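Local atomic coordinates of N-formylglutamate amidohydrolase (Ralstonia eutropha, PDB entry 2Q7S), a protein that binds a zinc ion and is probably a hydrolase of the N-formylglutamate amidohydrolase family. Residues V27-F41 with T71-N85. Sequence-based numbering, arbitrary orientation. Where two conformers were deposited one is given.
Sequences VCDSPHSGTFYPADF and TLLAATFPRVYIDPN. With ZN (zinc ion), chain C.
Strands 27-30 and 71-75 run parallel, their axes 4.6 Å apart at 17°, and C28 and S30 supply the backbone N and O atoms for four hydrogen bonds, to T71 O, L73 N, L73 O and A75 N. Beyond the strands, F36 N returns to T76 O at 3.0 Å.

H32 ND1 binds the zinc ion at 2.1 Å, while NE2, the other ring nitrogen, donates to D83 OD1 at 2.7 Å. The acceptor lies close to the imidazole plane, but NE2 meets the steeply turned carboxylate on its syn side, 34° out of plane. From the opposite face N85 N reaches the same OD1, closing an Asx turn; two donors thus fix the oxygen. The R79 guanidinium stacks on one face of H32, centres 3.7 Å apart, and P31 CG covers the other. Bends at chi2 and chi3 fold the arginine back over the ring, where NE also forms a salt bridge with D83 OD2, while NH1 bonds to G53 O.

H32 lies just beyond the C-terminal end of parallel strand 26-30 in a mixed sheet, consistent with the zinc-exopeptidase clan; D55 and H172 complete the metal site. D83 is a second-shell carboxylate that probably helps orient H32.

Farther along, prolines meet tyrosine faces. P78 CG sits over the centre of Y37, 3.4 Å from its centroid, and P38 CG similarly covers Y81. The edge of Y81 points at the face of F41, the planes 68° apart, and its OH lies 2.5 Å from D40 OD1, a hydrogen bond whose exact length is doubtful.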
loop_
_atom_site.group_PDB
_atom_site.type_symbol
_atom_site.label_atom_id
_atom_site.label_comp_id
_atom_site.label_asym_id
_atom_site.label_seq_id
_atom_site.Cartn_x
_atom_site.Cartn_y
_atom_site.Cartn_z
ATOM N N VAL A 27 7.852 -3.626 9.821
ATOM C CA VAL A 27 8.185 -2.701 8.724
ATOM C C VAL A 27 6.877 -2.461 7.973
ATOM O O VAL A 27 6.208 -3.425 7.584
ATOM C CB VAL A 27 9.228 -3.315 7.776
ATOM C CG1 VAL A 27 9.502 -2.408 6.548
ATOM C CG2 VAL A 27 10.490 -3.625 8.536
ATOM N N CYS A 28 6.517 -1.186 7.783
ATOM C CA CYS A 28 5.217 -0.819 7.223
ATOM C C CYS A 28 5.409 0.092 6.025
ATOM O O CYS A 28 6.200 1.027 6.096
ATOM C CB CYS A 28 4.343 -0.173 8.288
ATOM S SG CYS A 28 3.998 -1.231 9.662
ATOM N N ASP A 29 4.764 -0.207 4.883
ATOM C CA ASP A 29 4.825 0.749 3.802
ATOM C C ASP A 29 3.447 1.235 3.306
ATOM O O ASP A 29 2.515 0.494 3.312
ATOM C CB ASP A 29 5.728 0.304 2.691
ATOM C CG ASP A 29 5.112 -0.669 1.788
ATOM O OD1 ASP A 29 4.671 -1.710 2.287
ATOM O OD2 ASP A 29 5.131 -0.412 0.553
ATOM N N SER A 30 3.402 2.520 2.947
ATOM C CA SER A 30 2.229 3.187 2.373
ATOM C C SER A 30 2.675 3.589 0.934
ATOM O O SER A 30 3.176 4.724 0.685
ATOM C CB SER A 30 1.810 4.382 3.245
ATOM O OG SER A 30 0.737 5.175 2.741
ATOM N N PRO A 31 2.429 2.701 -0.040
ATOM C CA PRO A 31 2.874 2.981 -1.433
ATOM C C PRO A 31 2.025 3.984 -2.231
ATOM O O PRO A 31 2.437 4.433 -3.291
ATOM C CB PRO A 31 2.801 1.604 -2.099
ATOM C CG PRO A 31 1.754 0.887 -1.324
ATOM C CD PRO A 31 1.806 1.368 0.091
ATOM N N HIS A 32 0.815 4.248 -1.757
ATOM C CA HIS A 32 -0.191 4.934 -2.507
ATOM C C HIS A 32 -0.597 6.287 -2.012
ATOM O O HIS A 32 -1.471 6.886 -2.602
ATOM C CB HIS A 32 -1.388 4.022 -2.594
ATOM C CG HIS A 32 -1.135 2.828 -3.439
ATOM N ND1 HIS A 32 -1.933 1.717 -3.414
ATOM C CD2 HIS A 32 -0.155 2.572 -4.343
ATOM C CE1 HIS A 32 -1.466 0.824 -4.272
ATOM N NE2 HIS A 32 -0.393 1.323 -4.859
ATOM N N SER A 33 0.056 6.756 -0.936
ATOM C CA SER A 33 -0.303 7.980 -0.266
ATOM C C SER A 33 0.373 9.237 -0.817
ATOM O O SER A 33 0.102 10.333 -0.323
ATOM C CB SER A 33 -0.079 7.883 1.247
ATOM O OG SER A 33 1.228 7.447 1.601
ATOM N N GLY A 34 1.214 9.085 -1.831
ATOM C CA GLY A 34 1.902 10.213 -2.401
ATOM C C GLY A 34 1.013 11.165 -3.161
ATOM O O GLY A 34 0.192 10.732 -3.966
ATOM N N THR A 35 1.200 12.468 -2.914
ATOM C CA THR A 35 0.383 13.535 -3.512
ATOM C C THR A 35 1.213 14.613 -4.241
ATOM O O THR A 35 0.669 15.636 -4.655
ATOM C CB THR A 35 -0.399 14.272 -2.449
ATOM O OG1 THR A 35 0.535 14.804 -1.510
ATOM C CG2 THR A 35 -1.409 13.341 -1.736
ATOM N N PHE A 36 2.515 14.378 -4.419
ATOM C CA PHE A 36 3.390 15.320 -5.140
ATOM C C PHE A 36 3.524 14.870 -6.593
ATOM O O PHE A 36 4.286 13.964 -6.879
ATOM C CB PHE A 36 4.775 15.436 -4.478
ATOM C CG PHE A 36 4.741 15.937 -3.043
ATOM C CD1 PHE A 36 4.621 15.059 -1.980
ATOM C CD2 PHE A 36 4.833 17.298 -2.771
ATOM C CE1 PHE A 36 4.594 15.517 -0.654
ATOM C CE2 PHE A 36 4.810 17.780 -1.437
ATOM C CZ PHE A 36 4.693 16.899 -0.384
ATOM N N TYR A 37 2.791 15.529 -7.484
ATOM C CA TYR A 37 2.712 15.180 -8.911
ATOM C C TYR A 37 3.926 15.765 -9.698
ATOM O O TYR A 37 4.151 16.983 -9.686
ATOM C CB TYR A 37 1.317 15.619 -9.498
ATOM C CG TYR A 37 0.182 14.762 -8.923
ATOM C CD1 TYR A 37 -0.212 14.903 -7.580
ATOM C CD2 TYR A 37 -0.426 13.755 -9.680
ATOM C CE1 TYR A 37 -1.207 14.077 -7.008
ATOM C CE2 TYR A 37 -1.429 12.928 -9.125
ATOM C CZ TYR A 37 -1.800 13.089 -7.780
ATOM O OH TYR A 37 -2.767 12.280 -7.198
ATOM N N PRO A 38 4.742 14.891 -10.318
ATOM C CA PRO A 38 5.839 15.322 -11.188
ATOM C C PRO A 38 5.436 16.216 -12.372
ATOM O O PRO A 38 4.431 15.962 -13.029
ATOM C CB PRO A 38 6.414 14.004 -11.693
ATOM C CG PRO A 38 6.106 13.052 -10.646
ATOM C CD PRO A 38 4.746 13.426 -10.191
ATOM N N ALA A 39 6.258 17.227 -12.640
ATOM C CA ALA A 39 6.031 18.149 -13.748
ATOM C C ALA A 39 5.940 17.402 -15.080
ATOM O O ALA A 39 5.223 17.815 -15.982
ATOM C CB ALA A 39 7.146 19.218 -13.785
ATOM N N ASP A 40 6.647 16.288 -15.203
ATOM C CA ASP A 40 6.730 15.577 -16.498
ATOM C C ASP A 40 5.627 14.532 -16.721
ATOM O O ASP A 40 5.711 13.709 -17.641
ATOM C CB ASP A 40 8.114 14.945 -16.679
ATOM C CG ASP A 40 8.447 13.924 -15.587
ATOM O OD1 ASP A 40 7.527 13.398 -14.924
ATOM O OD2 ASP A 40 9.648 13.659 -15.392
ATOM N N PHE A 41 4.584 14.589 -15.900
ATOM C CA PHE A 41 3.439 13.689 -16.036
ATOM C C PHE A 41 2.942 13.664 -17.483
ATOM O O PHE A 41 2.810 12.604 -18.079
ATOM C CB PHE A 41 2.309 14.126 -15.067
ATOM C CG PHE A 41 1.481 12.987 -14.529
ATOM C CD1 PHE A 41 0.997 11.994 -15.368
ATOM C CD2 PHE A 41 1.195 12.909 -13.174
ATOM C CE1 PHE A 41 0.234 10.974 -14.888
ATOM C CE2 PHE A 41 0.430 11.868 -12.672
ATOM C CZ PHE A 41 -0.056 10.904 -13.538
ATOM N N THR A 71 9.100 0.626 11.474
ATOM C CA THR A 71 9.575 1.512 10.423
ATOM C C THR A 71 8.428 1.753 9.472
ATOM O O THR A 71 7.743 0.831 9.066
ATOM C CB THR A 71 10.788 0.929 9.656
ATOM O OG1 THR A 71 11.893 0.823 10.552
ATOM C CG2 THR A 71 11.204 1.853 8.525
ATOM N N LEU A 72 8.205 3.015 9.161
ATOM C CA LEU A 72 7.190 3.404 8.212
ATOM C C LEU A 72 7.793 4.103 7.003
ATOM O O LEU A 72 8.324 5.216 7.076
ATOM C CB LEU A 72 6.108 4.223 8.901
ATOM C CG LEU A 72 4.964 4.690 7.983
ATOM C CD1 LEU A 72 4.160 3.589 7.326
ATOM C CD2 LEU A 72 4.051 5.565 8.835
ATOM N N LEU A 73 7.674 3.409 5.879
ATOM C CA LEU A 73 7.995 3.945 4.571
ATOM C C LEU A 73 6.754 4.451 3.772
ATOM O O LEU A 73 5.746 3.786 3.657
ATOM C CB LEU A 73 8.724 2.884 3.766
ATOM C CG LEU A 73 9.015 3.162 2.256
ATOM C CD1 LEU A 73 10.091 4.281 2.024
ATOM C CD2 LEU A 73 9.464 1.895 1.578
ATOM N N ALA A 74 6.867 5.648 3.194
ATOM C CA ALA A 74 5.776 6.157 2.387
ATOM C C ALA A 74 6.235 6.870 1.112
ATOM O O ALA A 74 7.166 7.687 1.152
ATOM C CB ALA A 74 4.899 7.053 3.245
ATOM N N ALA A 75 5.558 6.576 -0.006
ATOM C CA ALA A 75 5.802 7.248 -1.301
ATOM C C ALA A 75 5.357 8.717 -1.336
ATOM O O ALA A 75 4.301 9.068 -0.807
ATOM C CB ALA A 75 5.122 6.497 -2.444
ATOM N N THR A 76 6.147 9.584 -1.953
ATOM C CA THR A 76 5.757 10.996 -2.075
ATOM C C THR A 76 5.196 11.270 -3.489
ATOM O O THR A 76 4.469 12.234 -3.712
ATOM C CB THR A 76 6.925 11.986 -1.773
ATOM O OG1 THR A 76 8.026 11.651 -2.585
ATOM C CG2 THR A 76 7.393 11.954 -0.306
ATOM N N PHE A 77 5.530 10.395 -4.427
ATOM C CA PHE A 77 5.010 10.474 -5.780
ATOM C C PHE A 77 3.667 9.775 -5.840
ATOM O O PHE A 77 3.410 8.877 -5.027
ATOM C CB PHE A 77 5.960 9.847 -6.778
ATOM C CG PHE A 77 6.360 8.462 -6.443
ATOM C CD1 PHE A 77 7.457 8.240 -5.584
ATOM C CD2 PHE A 77 5.665 7.367 -6.956
ATOM C CE1 PHE A 77 7.810 7.021 -5.203
ATOM C CE2 PHE A 77 6.066 6.101 -6.588
ATOM C CZ PHE A 77 7.136 5.919 -5.742
ATOM N N PRO A 78 2.842 10.119 -6.846
ATOM C CA PRO A 78 1.532 9.509 -6.913
ATOM C C PRO A 78 1.575 8.133 -7.558
ATOM O O PRO A 78 2.322 7.899 -8.531
ATOM C CB PRO A 78 0.705 10.510 -7.739
ATOM C CG PRO A 78 1.688 11.623 -8.165
ATOM C CD PRO A 78 3.047 11.062 -7.967
ATOM N N ARG A 79 0.765 7.219 -7.027
ATOM C CA ARG A 79 0.690 5.879 -7.576
ATOM C C ARG A 79 0.167 5.827 -9.006
ATOM O O ARG A 79 0.452 4.839 -9.698
ATOM C CB ARG A 79 -0.127 4.950 -6.674
ATOM C CG ARG A 79 -1.571 5.223 -6.609
ATOM C CD ARG A 79 -2.355 4.444 -7.623
ATOM N NE ARG A 79 -2.491 3.018 -7.376
ATOM C CZ ARG A 79 -3.500 2.408 -6.758
ATOM N NH1 ARG A 79 -4.499 3.086 -6.224
ATOM N NH2 ARG A 79 -3.502 1.090 -6.668
ATOM N N VAL A 80 -0.637 6.844 -9.401
ATOM C CA VAL A 80 -1.126 6.992 -10.771
ATOM C C VAL A 80 -0.017 7.419 -11.740
ATOM O O VAL A 80 -0.198 7.362 -12.962
ATOM C CB VAL A 80 -2.292 8.004 -10.862
ATOM C CG1 VAL A 80 -2.705 8.199 -12.307
ATOM C CG2 VAL A 80 -3.478 7.525 -10.012
ATOM N N TYR A 81 1.115 7.860 -11.195
ATOM C CA TYR A 81 2.324 8.162 -11.974
ATOM C C TYR A 81 3.188 6.923 -12.153
ATOM O O TYR A 81 3.555 6.537 -13.282
ATOM C CB TYR A 81 3.101 9.257 -11.287
ATOM C CG TYR A 81 4.349 9.738 -11.991
ATOM C CD1 TYR A 81 4.270 10.546 -13.131
ATOM C CD2 TYR A 81 5.610 9.432 -11.490
ATOM C CE1 TYR A 81 5.414 11.039 -13.746
ATOM C CE2 TYR A 81 6.763 9.886 -12.134
ATOM C CZ TYR A 81 6.662 10.710 -13.233
ATOM O OH TYR A 81 7.798 11.192 -13.847
ATOM N N ILE A 82 3.533 6.297 -11.034
ATOM C CA ILE A 82 4.014 4.944 -11.052
ATOM C C ILE A 82 3.642 4.292 -9.748
ATOM O O ILE A 82 3.676 4.925 -8.700
ATOM C CB ILE A 82 5.515 4.871 -11.364
ATOM C CG1 ILE A 82 5.951 3.411 -11.536
ATOM C CG2 ILE A 82 6.358 5.666 -10.357
ATOM C CD1 ILE A 82 7.420 3.271 -12.166
ATOM N N ASP A 83 3.231 3.038 -9.825
ATOM C CA ASP A 83 2.626 2.350 -8.680
ATOM C C ASP A 83 3.646 1.391 -8.084
ATOM O O ASP A 83 3.858 0.332 -8.662
ATOM C CB ASP A 83 1.426 1.551 -9.131
ATOM C CG ASP A 83 0.677 0.936 -7.999
ATOM O OD1 ASP A 83 1.245 0.786 -6.893
ATOM O OD2 ASP A 83 -0.517 0.629 -8.209
ATOM N N PRO A 84 4.217 1.731 -6.905
ATOM C CA PRO A 84 5.202 0.822 -6.327
ATOM C C PRO A 84 4.708 -0.552 -5.885
ATOM O O PRO A 84 5.555 -1.383 -5.596
ATOM C CB PRO A 84 5.744 1.584 -5.110
ATOM C CG PRO A 84 5.151 2.914 -5.144
ATOM C CD PRO A 84 4.000 2.905 -6.042
ATOM N N ASN A 85 3.385 -0.759 -5.796
ATOM C CA ASN A 85 2.824 -2.047 -5.403
ATOM C C ASN A 85 2.632 -2.952 -6.562
ATOM O O ASN A 85 1.961 -3.985 -6.451
ATOM C CB ASN A 85 1.470 -1.885 -4.670
ATOM C CG ASN A 85 1.522 -2.423 -3.256
ATOM O OD1 ASN A 85 2.595 -2.483 -2.658
ATOM N ND2 ASN A 85 0.406 -2.903 -2.770
HETATM ZN ZN ZN C . -3.626 1.273 -2.223
HETATM O O HOH W 1 5.102 -1.367 -2.007
HETATM O O HOH W 2 1.851 7.147 -3.970
HETATM O O HOH W 3 -0.904 8.492 -4.935
HETATM O O HOH W 4 2.926 9.372 1.478
HETATM O O HOH W 5 -2.155 8.861 -7.287
#